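Local coordinates for uncharacterized protein Atu2773 (Agrobacterium tumefaciens, PDB 2QV5), which is of unknown function but probably belongs to the divergent polysaccharide deacetylases, which suggests a role in carbohydrate modification, at residues T30-V35 with G238-V244; D52-V57 with I227-R232. All coordinates share one frame; numbering follows the deposited sequence.

Interaction 1: T30-V35 with G238-V244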
loop_
_atom_site.group_PDB
_atom_site.type_symbol
_atom_site.label_atom_id
_atom_site.label_comp_id
_atom_site.label_asym_id
_atom_site.label_seq_id
_atom_site.Cartn_x
_atom_site.Cartn_y
_atom_site.Cartn_z
ATOM N N THR A 30 6.216 8.351 -18.771
ATOM C CA THR A 30 5.035 7.882 -18.035
ATOM C C THR A 30 5.450 6.831 -16.993
ATOM O O THR A 30 6.208 5.916 -17.304
ATOM C CB THR A 30 3.998 7.254 -19.018
ATOM O OG1 THR A 30 3.559 8.236 -19.970
ATOM C CG2 THR A 30 2.796 6.683 -18.286
ATOM N N ARG A 31 4.980 6.971 -15.753
ATOM C CA ARG A 31 5.313 5.986 -14.724
ATOM C C ARG A 31 4.050 5.454 -14.078
ATOM O O ARG A 31 3.062 6.180 -13.960
ATOM C CB ARG A 31 6.199 6.603 -13.643
ATOM C CG ARG A 31 7.580 7.031 -14.084
ATOM C CD ARG A 31 8.330 7.656 -12.922
ATOM N NE ARG A 31 7.722 8.922 -12.494
ATOM C CZ ARG A 31 8.014 9.554 -11.357
ATOM N NH1 ARG A 31 8.911 9.055 -10.526
ATOM N NH2 ARG A 31 7.397 10.682 -11.039
ATOM N N VAL A 32 4.086 4.190 -13.663
ATOM C CA VAL A 32 2.929 3.555 -13.029
ATOM C C VAL A 32 3.428 2.784 -11.809
ATOM O O VAL A 32 4.438 2.097 -11.910
ATOM C CB VAL A 32 2.218 2.576 -14.027
ATOM C CG1 VAL A 32 1.342 1.556 -13.311
ATOM C CG2 VAL A 32 1.371 3.339 -15.060
ATOM N N ALA A 33 2.753 2.913 -10.664
ATOM C CA ALA A 33 2.960 1.983 -9.542
ATOM C C ALA A 33 1.720 1.113 -9.423
ATOM O O ALA A 33 0.610 1.573 -9.672
ATOM C CB ALA A 33 3.220 2.713 -8.221
ATOM N N ILE A 34 1.916 -0.158 -9.093
ATOM C CA ILE A 34 0.790 -1.075 -8.857
ATOM C C ILE A 34 1.070 -1.764 -7.539
ATOM O O ILE A 34 2.160 -2.308 -7.354
ATOM C CB ILE A 34 0.620 -2.150 -9.975
ATOM C CG1 ILE A 34 0.172 -1.519 -11.298
ATOM C CG2 ILE A 34 -0.407 -3.229 -9.540
ATOM C CD1 ILE A 34 0.565 -2.330 -12.528
ATOM N N VAL A 35 0.108 -1.695 -6.621
ATOM C CA VAL A 35 0.184 -2.406 -5.366
ATOM C C VAL A 35 -0.738 -3.625 -5.390
ATOM O O VAL A 35 -1.943 -3.517 -5.661
ATOM C CB VAL A 35 -0.184 -1.490 -4.170
ATOM C CG1 VAL A 35 0.048 -2.198 -2.834
ATOM C CG2 VAL A 35 0.594 -0.202 -4.235
ATOM N N GLY A 238 6.210 2.622 -23.557
ATOM C CA GLY A 238 6.801 3.779 -22.856
ATOM C C GLY A 238 6.408 3.983 -21.396
ATOM O O GLY A 238 6.471 5.106 -20.885
ATOM N N ILE A 239 6.010 2.906 -20.722
ATOM C CA ILE A 239 5.610 2.972 -19.308
ATOM C C ILE A 239 6.646 2.266 -18.446
ATOM O O ILE A 239 6.936 1.093 -18.674
ATOM C CB ILE A 239 4.223 2.326 -19.078
ATOM C CG1 ILE A 239 3.126 3.151 -19.767
ATOM C CG2 ILE A 239 3.904 2.190 -17.581
ATOM C CD1 ILE A 239 1.934 2.338 -20.164
ATOM N N GLU A 240 7.214 2.988 -17.484
ATOM C CA GLU A 240 8.055 2.371 -16.466
ATOM C C GLU A 240 7.231 2.063 -15.210
ATOM O O GLU A 240 6.601 2.955 -14.636
ATOM C CB GLU A 240 9.266 3.256 -16.128
ATOM C CG GLU A 240 10.231 2.604 -15.110
ATOM C CD GLU A 240 11.590 3.284 -14.995
ATOM O OE1 GLU A 240 11.802 4.338 -15.632
ATOM O OE2 GLU A 240 12.465 2.741 -14.270
ATOM N N ILE A 241 7.227 0.800 -14.784
ATOM C CA ILE A 241 6.613 0.445 -13.482
ATOM C C ILE A 241 7.615 0.701 -12.351
ATOM O O ILE A 241 8.724 0.169 -12.364
ATOM C CB ILE A 241 6.113 -1.031 -13.437
ATOM C CG1 ILE A 241 5.367 -1.412 -14.740
ATOM C CG2 ILE A 241 5.292 -1.298 -12.153
ATOM C CD1 ILE A 241 4.034 -0.726 -14.954
ATOM N N VAL A 242 7.240 1.560 -11.411
ATOM C CA VAL A 242 8.136 1.954 -10.332
ATOM C C VAL A 242 7.490 1.648 -8.984
ATOM O O VAL A 242 6.271 1.501 -8.906
ATOM C CB VAL A 242 8.513 3.463 -10.415
ATOM C CG1 VAL A 242 9.149 3.789 -11.770
ATOM C CG2 VAL A 242 7.293 4.365 -10.187
ATOM N N GLY A 243 8.300 1.544 -7.933
ATOM C CA GLY A 243 7.768 1.432 -6.562
ATOM C C GLY A 243 6.920 2.641 -6.193
ATOM O O GLY A 243 7.127 3.735 -6.730
ATOM N N VAL A 244 5.954 2.439 -5.295
ATOM C CA VAL A 244 5.074 3.516 -4.808
ATOM C C VAL A 244 5.838 4.742 -4.294
ATOM O O VAL A 244 5.434 5.876 -4.570
ATOM C CB VAL A 244 4.074 2.997 -3.735
ATOM C CG1 VAL A 244 3.486 4.125 -2.904
ATOM C CG2 VAL A 244 2.952 2.262 -4.421
HETATM O O HOH W 1 7.161 7.570 -21.679
HETATM O O HOH W 2 4.901 -0.706 -8.150
#
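Val32 pairs with Ile241 in a short parallel ladder, its backbone N and O bonding to the residues before and after Ile241. Val32 N donates to Glu240 O (3.0 Å), and Val32 O accepts from Val242 N (2.9 Å). Glu240 N, in turn, reaches Thr30 O at 3.1 Å. The Ile241 CA also approaches Val32 O in a CA-H...O contact. Beyond each end of this ladder a water links the backbones, one between Thr30 N and Gly238 O, the other between Ile34 N and Val242 O.

Strand 30-39 has 212-218 on its other edge, where Arg31 and Ala33 bond, while Ile34 already pairs with Thr58. Strands 239-241 and 58-62 therefore share one edge of it in succession, a branching of the parallel beta/alpha sheet that is consistent with the distorted barrel of polysaccharide deacetylases.

Apolar contacts follow the alternation of the strands. On the face carrying Val32, Ile239 and Ile241, Val32 CG2 meets Ile239 CG2 at 3.8 Å. The Ile241 chain is folded at chi2 (-69°), which brings Ile241 CD1 alongside Val32 CB at 3.9 Å, the two side chains pointing the same way. Helix 193-210 covers Val32 through Leu203 and Ala207. Past the ladder, Val244 CG2 lies 3.8 Å from Ala33 CB and is pressed against Val35 CG2 at 3.4 Å, tighter than ordinary van der Waals contact, the side chains of the two valines crossing at about a right angle.

Arg31 and Glu240 share the other face without touching through their charges. Arg31 CD passes Val242 CG1 at 4.1 Å and its guanidinium makes a cation-pi contact with Trp24, whereas Glu240 OE1 bonds to Ser25 OG.

Interaction 2: D52-V57 with I227-R232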
loop_
_atom_site.group_PDB
_atom_site.type_symbol
_atom_site.label_atom_id
_atom_site.label_comp_id
_atom_site.label_asym_id
_atom_site.label_seq_id
_atom_site.Cartn_x
_atom_site.Cartn_y
_atom_site.Cartn_z
ATOM N N ASP A 52 4.920 -15.035 -9.356
ATOM C CA ASP A 52 4.446 -14.509 -10.641
ATOM C C ASP A 52 4.647 -13.022 -10.933
ATOM O O ASP A 52 4.851 -12.650 -12.092
ATOM C CB ASP A 52 2.967 -14.853 -10.854
ATOM C CG ASP A 52 2.718 -16.341 -11.026
ATOM O OD1 ASP A 52 3.689 -17.123 -11.147
ATOM O OD2 ASP A 52 1.531 -16.726 -11.029
ATOM N N LEU A 53 4.543 -12.167 -9.917
ATOM C CA LEU A 53 4.629 -10.722 -10.153
ATOM C C LEU A 53 6.089 -10.319 -10.352
ATOM O O LEU A 53 6.951 -10.814 -9.643
ATOM C CB LEU A 53 3.995 -9.919 -9.005
ATOM C CG LEU A 53 2.494 -10.171 -8.775
ATOM C CD1 LEU A 53 2.062 -9.792 -7.372
ATOM C CD2 LEU A 53 1.638 -9.449 -9.800
ATOM N N PRO A 54 6.369 -9.446 -11.339
ATOM C CA PRO A 54 7.716 -8.884 -11.462
ATOM C C PRO A 54 8.036 -7.967 -10.271
ATOM O O PRO A 54 7.102 -7.423 -9.649
ATOM C CB PRO A 54 7.641 -8.095 -12.776
ATOM C CG PRO A 54 6.210 -7.756 -12.921
ATOM C CD PRO A 54 5.481 -8.953 -12.407
ATOM N N PRO A 55 9.337 -7.820 -9.927
ATOM C CA PRO A 55 9.774 -7.059 -8.737
ATOM C C PRO A 55 9.367 -5.584 -8.704
ATOM O O PRO A 55 9.474 -4.939 -7.663
ATOM C CB PRO A 55 11.298 -7.159 -8.786
ATOM C CG PRO A 55 11.636 -7.612 -10.141
ATOM C CD PRO A 55 10.481 -8.435 -10.620
ATOM N N GLU A 56 8.919 -5.066 -9.841
ATOM C CA GLU A 56 8.503 -3.671 -9.958
ATOM C C GLU A 56 7.139 -3.447 -9.317
ATOM O O GLU A 56 6.774 -2.320 -9.032
ATOM C CB GLU A 56 8.456 -3.254 -11.425
ATOM C CG GLU A 56 9.831 -3.063 -12.080
ATOM C CD GLU A 56 10.414 -4.356 -12.664
ATOM O OE1 GLU A 56 9.806 -5.443 -12.498
ATOM O OE2 GLU A 56 11.495 -4.279 -13.287
ATOM N N VAL A 57 6.391 -4.530 -9.116
ATOM C CA VAL A 57 5.090 -4.476 -8.463
ATOM C C VAL A 57 5.297 -4.369 -6.957
ATOM O O VAL A 57 5.986 -5.195 -6.337
ATOM C CB VAL A 57 4.227 -5.699 -8.844
ATOM C CG1 VAL A 57 2.880 -5.708 -8.093
ATOM C CG2 VAL A 57 3.983 -5.720 -10.351
ATOM N N ILE A 227 -2.090 -8.739 -13.787
ATOM C CA ILE A 227 -1.080 -7.739 -13.422
ATOM C C ILE A 227 0.322 -8.188 -13.818
ATOM O O ILE A 227 1.073 -7.399 -14.380
ATOM C CB ILE A 227 -1.183 -7.342 -11.922
ATOM C CG1 ILE A 227 -2.488 -6.571 -11.687
ATOM C CG2 ILE A 227 0.027 -6.506 -11.434
ATOM C CD1 ILE A 227 -2.809 -6.391 -10.267
ATOM N N SER A 228 0.660 -9.455 -13.583
ATOM C CA SER A 228 1.963 -9.973 -14.026
ATOM C C SER A 228 2.194 -9.747 -15.518
ATOM O O SER A 228 3.227 -9.207 -15.911
ATOM C CB SER A 228 2.116 -11.463 -13.718
ATOM O OG SER A 228 2.060 -11.695 -12.323
ATOM N N LYS A 229 1.223 -10.153 -16.328
ATOM C CA LYS A 229 1.308 -10.038 -17.784
ATOM C C LYS A 229 1.398 -8.576 -18.265
ATOM O O LYS A 229 2.274 -8.236 -19.070
ATOM C CB LYS A 229 0.107 -10.740 -18.411
ATOM C CG LYS A 229 0.054 -10.705 -19.933
ATOM C CD LYS A 229 -1.282 -11.252 -20.422
ATOM C CE LYS A 229 -1.360 -11.303 -21.939
ATOM N NZ LYS A 229 -0.859 -10.052 -22.580
ATOM N N TRP A 230 0.488 -7.728 -17.770
ATOM C CA TRP A 230 0.448 -6.309 -18.135
ATOM C C TRP A 230 1.746 -5.552 -17.759
ATOM O O TRP A 230 2.282 -4.801 -18.585
ATOM C CB TRP A 230 -0.779 -5.637 -17.503
ATOM C CG TRP A 230 -1.052 -4.240 -18.014
ATOM C CD1 TRP A 230 -1.843 -3.892 -19.066
ATOM C CD2 TRP A 230 -0.520 -3.017 -17.487
ATOM N NE1 TRP A 230 -1.839 -2.528 -19.231
ATOM C CE2 TRP A 230 -1.032 -1.967 -18.275
ATOM C CE3 TRP A 230 0.340 -2.707 -16.424
ATOM C CZ2 TRP A 230 -0.713 -0.621 -18.036
ATOM C CZ3 TRP A 230 0.664 -1.369 -16.191
ATOM C CH2 TRP A 230 0.133 -0.344 -16.994
ATOM N N SER A 231 2.246 -5.772 -16.535
ATOM C CA SER A 231 3.447 -5.077 -16.069
ATOM C C SER A 231 4.696 -5.494 -16.845
ATOM O O SER A 231 5.592 -4.673 -17.057
ATOM C CB SER A 231 3.653 -5.244 -14.555
ATOM O OG SER A 231 3.568 -6.601 -14.167
ATOM N N ARG A 232 4.742 -6.756 -17.278
ATOM C CA ARG A 232 5.855 -7.256 -18.112
ATOM C C ARG A 232 5.845 -6.670 -19.525
ATOM O O ARG A 232 6.894 -6.559 -20.164
ATOM C CB ARG A 232 5.840 -8.779 -18.181
ATOM C CG ARG A 232 6.381 -9.448 -16.932
ATOM C CD ARG A 232 6.099 -10.940 -16.936
ATOM N NE ARG A 232 6.078 -11.473 -15.577
ATOM C CZ ARG A 232 7.160 -11.815 -14.882
ATOM N NH1 ARG A 232 8.374 -11.695 -15.411
ATOM N NH2 ARG A 232 7.031 -12.280 -13.647
#
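The guanidinium of Arg232 lies with one face over the ring of Pro54, whose CB sits 4.2 Å above the plane and over its centre. At its edge is the carbonyl of Asp52: Arg232 NH2 donates to Asp52 O at 2.7 Å, with the oxygen only 2° out of the guanidinium plane. Seen from the acceptor the approach is less regular, the nitrogen standing 44° above the carbonyl plane. The arginine chain runs extended from CG to NE, which carries the guanidinium from helix 221-233 to the carbonyl of Asp52, where its positive charge probably suits the C-terminal end of helix 43-52. The Asp52 carboxylate turns instead to Lys48.

Helix 43-52 and the loop after it connect strands 30-39 and 58-62 in a beta-alpha-beta unit, and helix 221-233 connects strand 212-218 to strand 239-241; the contact joins these neighbouring connections. Pro54 opens a type I turn closed by Val57 N to Pro54 O (3.0 Å), and the two ends of the turn, Pro54 and Val57, meet the helix.

Deeper in, Leu53 CD2 rests on Ile227 CG2 at 3.7 Å and also touches Ser228 OG at 3.4 Å, that hydroxyl being bonded to Ile224 O. Val57 CG2 approaches Ile227 CG2 from the other end of the loop, at 4.2 Å.

Overall arrangement
The two contacts have centres about 11 Å apart and meet directly. Trp230, on the helix of interaction 2, reaches both strands of interaction 1: Trp230 CZ3 lies 3.6 Å from Ile241 CD1 and 3.8 Å from Ile34 CD1, so this ring atom packs on both. The segment 52-57 closes against the same strands, with Val57 CG1 3.6 Å from Ile34 O and Glu56 CG 3.4 Å from Ile241 O. Both segments of interaction 2 fall between those of interaction 1 in sequence, and a short connection leads from helix 221-233 to strand 239-241. Together they bring the last strand and its preceding helix back onto the first beta-alpha-beta unit.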